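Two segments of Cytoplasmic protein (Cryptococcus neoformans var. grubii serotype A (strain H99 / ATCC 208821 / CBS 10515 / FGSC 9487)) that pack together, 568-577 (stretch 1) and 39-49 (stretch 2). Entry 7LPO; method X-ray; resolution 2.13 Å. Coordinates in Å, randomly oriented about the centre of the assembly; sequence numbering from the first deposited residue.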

# COMPACT_ATOMS: atom_id res chain seq x y z
N TYR A 568 0.99 4.34 -11.30
CA TYR A 568 0.34 3.68 -10.17
C TYR A 568 0.61 2.19 -10.14
O TYR A 568 1.03 1.59 -11.13
CB TYR A 568 -1.18 3.92 -10.19
CG TYR A 568 -1.90 3.47 -11.44
CD1 TYR A 568 -2.20 2.13 -11.65
CD2 TYR A 568 -2.30 4.37 -12.41
CE1 TYR A 568 -2.87 1.71 -12.78
CE2 TYR A 568 -2.99 3.96 -13.54
CZ TYR A 568 -3.26 2.63 -13.72
OH TYR A 568 -3.93 2.22 -14.85
N ALA A 569 0.36 1.61 -8.96
CA ALA A 569 0.46 0.18 -8.71
C ALA A 569 -0.86 -0.26 -8.10
O ALA A 569 -1.22 0.16 -7.00
CB ALA A 569 1.63 -0.14 -7.78
N ILE A 570 -1.59 -1.09 -8.85
CA ILE A 570 -2.86 -1.63 -8.37
C ILE A 570 -2.62 -2.60 -7.22
O ILE A 570 -1.73 -3.46 -7.28
CB ILE A 570 -3.60 -2.32 -9.52
CG1 ILE A 570 -3.87 -1.33 -10.66
CG2 ILE A 570 -4.87 -2.95 -9.00
CD1 ILE A 570 -4.40 -2.00 -11.93
N TRP A 571 -3.43 -2.48 -6.17
CA TRP A 571 -3.50 -3.48 -5.11
C TRP A 571 -4.67 -4.41 -5.41
O TRP A 571 -5.82 -3.96 -5.43
CB TRP A 571 -3.69 -2.83 -3.73
CG TRP A 571 -3.58 -3.85 -2.63
CD1 TRP A 571 -4.58 -4.65 -2.14
CD2 TRP A 571 -2.39 -4.23 -1.93
NE1 TRP A 571 -4.08 -5.50 -1.18
CE2 TRP A 571 -2.74 -5.27 -1.03
CE3 TRP A 571 -1.07 -3.79 -1.97
CZ2 TRP A 571 -1.81 -5.86 -0.18
CZ3 TRP A 571 -0.14 -4.38 -1.12
CH2 TRP A 571 -0.52 -5.41 -0.24
N ASN A 572 -4.40 -5.70 -5.67
CA ASN A 572 -3.08 -6.30 -5.83
C ASN A 572 -3.24 -7.54 -6.74
O ASN A 572 -4.31 -7.78 -7.30
CB ASN A 572 -2.46 -6.68 -4.49
CG ASN A 572 -3.31 -7.64 -3.69
OD1 ASN A 572 -4.54 -7.74 -3.87
ND2 ASN A 572 -2.67 -8.35 -2.80
N TYR A 573 -2.17 -8.32 -6.87
CA TYR A 573 -2.16 -9.57 -7.63
C TYR A 573 -1.76 -10.69 -6.68
O TYR A 573 -0.65 -10.67 -6.13
CB TYR A 573 -1.19 -9.46 -8.81
CG TYR A 573 -1.23 -10.60 -9.79
CD1 TYR A 573 -2.12 -10.59 -10.86
CD2 TYR A 573 -0.37 -11.68 -9.66
CE1 TYR A 573 -2.15 -11.64 -11.77
CE2 TYR A 573 -0.38 -12.73 -10.56
CZ TYR A 573 -1.27 -12.70 -11.62
OH TYR A 573 -1.29 -13.76 -12.51
N VAL A 574 -2.66 -11.64 -6.47
CA VAL A 574 -2.45 -12.67 -5.46
C VAL A 574 -2.59 -14.04 -6.10
O VAL A 574 -3.73 -14.52 -6.29
CB VAL A 574 -3.43 -12.51 -4.30
CG1 VAL A 574 -3.15 -13.53 -3.21
CG2 VAL A 574 -3.39 -11.09 -3.74
N PRO A 575 -1.49 -14.73 -6.41
CA PRO A 575 -1.60 -16.05 -7.06
C PRO A 575 -2.48 -17.07 -6.34
O PRO A 575 -3.07 -17.92 -7.02
CB PRO A 575 -0.14 -16.53 -7.11
CG PRO A 575 0.66 -15.23 -7.23
CD PRO A 575 -0.09 -14.24 -6.36
N ASP A 576 -2.61 -17.01 -5.02
CA ASP A 576 -3.37 -18.03 -4.29
C ASP A 576 -4.71 -17.51 -3.77
O ASP A 576 -5.30 -18.12 -2.88
CB ASP A 576 -2.53 -18.60 -3.14
CG ASP A 576 -2.22 -17.57 -2.07
OD1 ASP A 576 -2.63 -16.40 -2.21
OD2 ASP A 576 -1.56 -17.94 -1.07
N ASN A 577 -5.22 -16.42 -4.34
CA ASN A 577 -6.55 -15.94 -3.99
C ASN A 577 -7.60 -17.01 -4.29
O ASN A 577 -7.52 -17.72 -5.30
CB ASN A 577 -6.85 -14.66 -4.76
CG ASN A 577 -8.33 -14.24 -4.69
OD1 ASN A 577 -9.19 -14.85 -5.32
ND2 ASN A 577 -8.61 -13.20 -3.93
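Stretch 2, residues 39-49: RGVNLSGSAKH

Stretch 2 lies alongside stretch 1 as a neighbouring parallel strand that leads, after Ser44, into a short 3-10 segment still packed against stretch 1. Residues 39-43 are extended and run in the same sense as the strand at 568-570; the two axes approach to 3.9 Å and their N-to-C directions differ by 48°, a signed crossing angle of -48°. Although more than 500 residues apart in sequence, the stretches bury 842 Å² between them.

Tyr568 pairs with Arg39, and its carbonyl O accepts a hydrogen bond from Gly40 N at 3.1 Å. The side chains of both residues leave the same face of the sheet, so the arginine lies over the tyrosine ring: Arg39 CG is 3.8 Å from the centroid of the Tyr568 ring, a CH-pi contact, while Tyr568 CE2 sits over the guanidinium, 3.1 Å from Arg39 NE. Ala569 is paired with Gly40 and points its methyl to the other face; Ala569 CA lies 3.4 Å from Gly40 O, and Ala569 CB lies 3.5 Å from Asn42 ND2. Ile570 is paired with Val41 and returns to the face of Tyr568 and Arg39. It is held through both backbone polar atoms: Ile570 N donates to Gly40 O (2.9 Å), and Ile570 O accepts from Asn42 N (2.7 Å), with a further weak hydrogen bond from Asn42 ND2 to Ile570 O (3.2 Å).

The Trp571 side chain starts sideways (chi1 t), but its ring reaches across stretch 2, with Trp571 CE3 3.4 Å from Asn42 CG and Trp571 CZ2 3.9 Å from Gly45 CA; Lys48 CE meets the ring edge at 3.7 Å from Trp571 CZ2. A cis peptide precedes Asn572, whose CB lies 3.6 Å from Asn42 O. The bare Gly45 fits closely here, since a CB on it would fall 3.4 Å from Trp571 CZ2.

Tyr573 N donates to Asn42 O (3.2 Å), and apolar contacts join Tyr573 CB to Val41 CG2 (4.0 Å) and Tyr573 CD2 to Leu43 CD1 (3.9 Å). Beyond the cis peptide before Ser44, Ser44 OG donates to Tyr573 O at 2.7 Å; the same OG accepts from Ser46 N (3.1 Å), tying the 3-10 segment to this contact. Val574 CG1 rests 4.1 Å from Ser46 CB as stretch 1 enters a type I turn, Val574 to Asn577. Asp576 OD1 lies 3.9 Å from Ser46 CB. One water closes this end, donating to Asp576 OD2 (2.8 Å) and hydrogen-bonded to His49 NE2 (2.7 Å).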

# COMPACT_ATOMS: atom_id res chain seq x y z
N ARG A 39 3.09 1.76 -14.77
CA ARG A 39 1.83 1.20 -14.32
C ARG A 39 1.99 -0.29 -14.11
O ARG A 39 2.59 -0.99 -14.94
CB ARG A 39 0.70 1.49 -15.31
CG ARG A 39 0.21 2.92 -15.18
CD ARG A 39 -0.86 3.28 -16.22
NE ARG A 39 -1.26 4.66 -16.00
CZ ARG A 39 -2.28 5.26 -16.60
NH1 ARG A 39 -3.03 4.61 -17.47
NH2 ARG A 39 -2.54 6.54 -16.30
N GLY A 40 1.43 -0.78 -13.01
CA GLY A 40 1.56 -2.17 -12.69
C GLY A 40 0.75 -2.55 -11.47
O GLY A 40 -0.33 -2.00 -11.25
N VAL A 41 1.28 -3.49 -10.68
CA VAL A 41 0.55 -4.09 -9.57
C VAL A 41 1.47 -4.23 -8.37
O VAL A 41 2.70 -4.23 -8.50
CB VAL A 41 -0.04 -5.46 -9.95
CG1 VAL A 41 -0.88 -5.34 -11.19
CG2 VAL A 41 1.10 -6.48 -10.19
N ASN A 42 0.86 -4.34 -7.20
CA ASN A 42 1.56 -4.78 -6.00
C ASN A 42 1.66 -6.30 -6.04
O ASN A 42 0.65 -6.99 -6.22
CB ASN A 42 0.83 -4.33 -4.74
CG ASN A 42 1.00 -2.85 -4.47
OD1 ASN A 42 1.79 -2.45 -3.61
ND2 ASN A 42 0.27 -2.03 -5.22
N LEU A 43 2.87 -6.81 -5.84
CA LEU A 43 3.17 -8.24 -5.88
C LEU A 43 4.01 -8.56 -4.64
O LEU A 43 5.22 -8.31 -4.65
CB LEU A 43 3.91 -8.59 -7.17
CG LEU A 43 4.24 -10.06 -7.46
CD1 LEU A 43 3.06 -10.76 -8.10
CD2 LEU A 43 5.48 -10.14 -8.35
N SER A 44 3.40 -9.09 -3.58
CA SER A 44 2.00 -9.46 -3.52
C SER A 44 1.54 -9.47 -2.06
O SER A 44 2.34 -9.68 -1.15
CB SER A 44 1.78 -10.84 -4.14
OG SER A 44 0.51 -11.37 -3.79
N GLY A 45 0.25 -9.28 -1.84
CA GLY A 45 -0.32 -9.48 -0.52
C GLY A 45 -0.03 -10.84 0.09
O GLY A 45 -0.05 -10.98 1.32
N SER A 46 0.22 -11.84 -0.74
CA SER A 46 0.47 -13.18 -0.23
C SER A 46 1.78 -13.26 0.55
O SER A 46 1.96 -14.21 1.31
CB SER A 46 0.50 -14.20 -1.37
OG SER A 46 1.50 -13.86 -2.31
N ALA A 47 2.69 -12.30 0.36
CA ALA A 47 3.92 -12.26 1.13
C ALA A 47 3.73 -11.70 2.53
O ALA A 47 4.71 -11.56 3.26
CB ALA A 47 4.97 -11.43 0.39
N LYS A 48 2.49 -11.42 2.93
CA LYS A 48 2.25 -10.91 4.27
C LYS A 48 2.35 -11.98 5.36
O LYS A 48 2.49 -11.64 6.54
CB LYS A 48 0.86 -10.29 4.35
CG LYS A 48 0.71 -8.95 3.68
CD LYS A 48 -0.75 -8.50 3.82
CE LYS A 48 -0.97 -7.14 3.22
NZ LYS A 48 -2.37 -6.69 3.45
N HIS A 49 2.23 -13.25 5.01
CA HIS A 49 2.16 -14.32 5.99
C HIS A 49 2.91 -15.54 5.48
O HIS A 49 3.04 -15.73 4.26
CB HIS A 49 0.70 -14.70 6.32
CG HIS A 49 -0.13 -15.04 5.12
ND1 HIS A 49 -0.86 -14.10 4.44
CD2 HIS A 49 -0.35 -16.22 4.50
CE1 HIS A 49 -1.47 -14.68 3.42
NE2 HIS A 49 -1.19 -15.97 3.44
O HOH W 1 -1.84 -18.02 1.76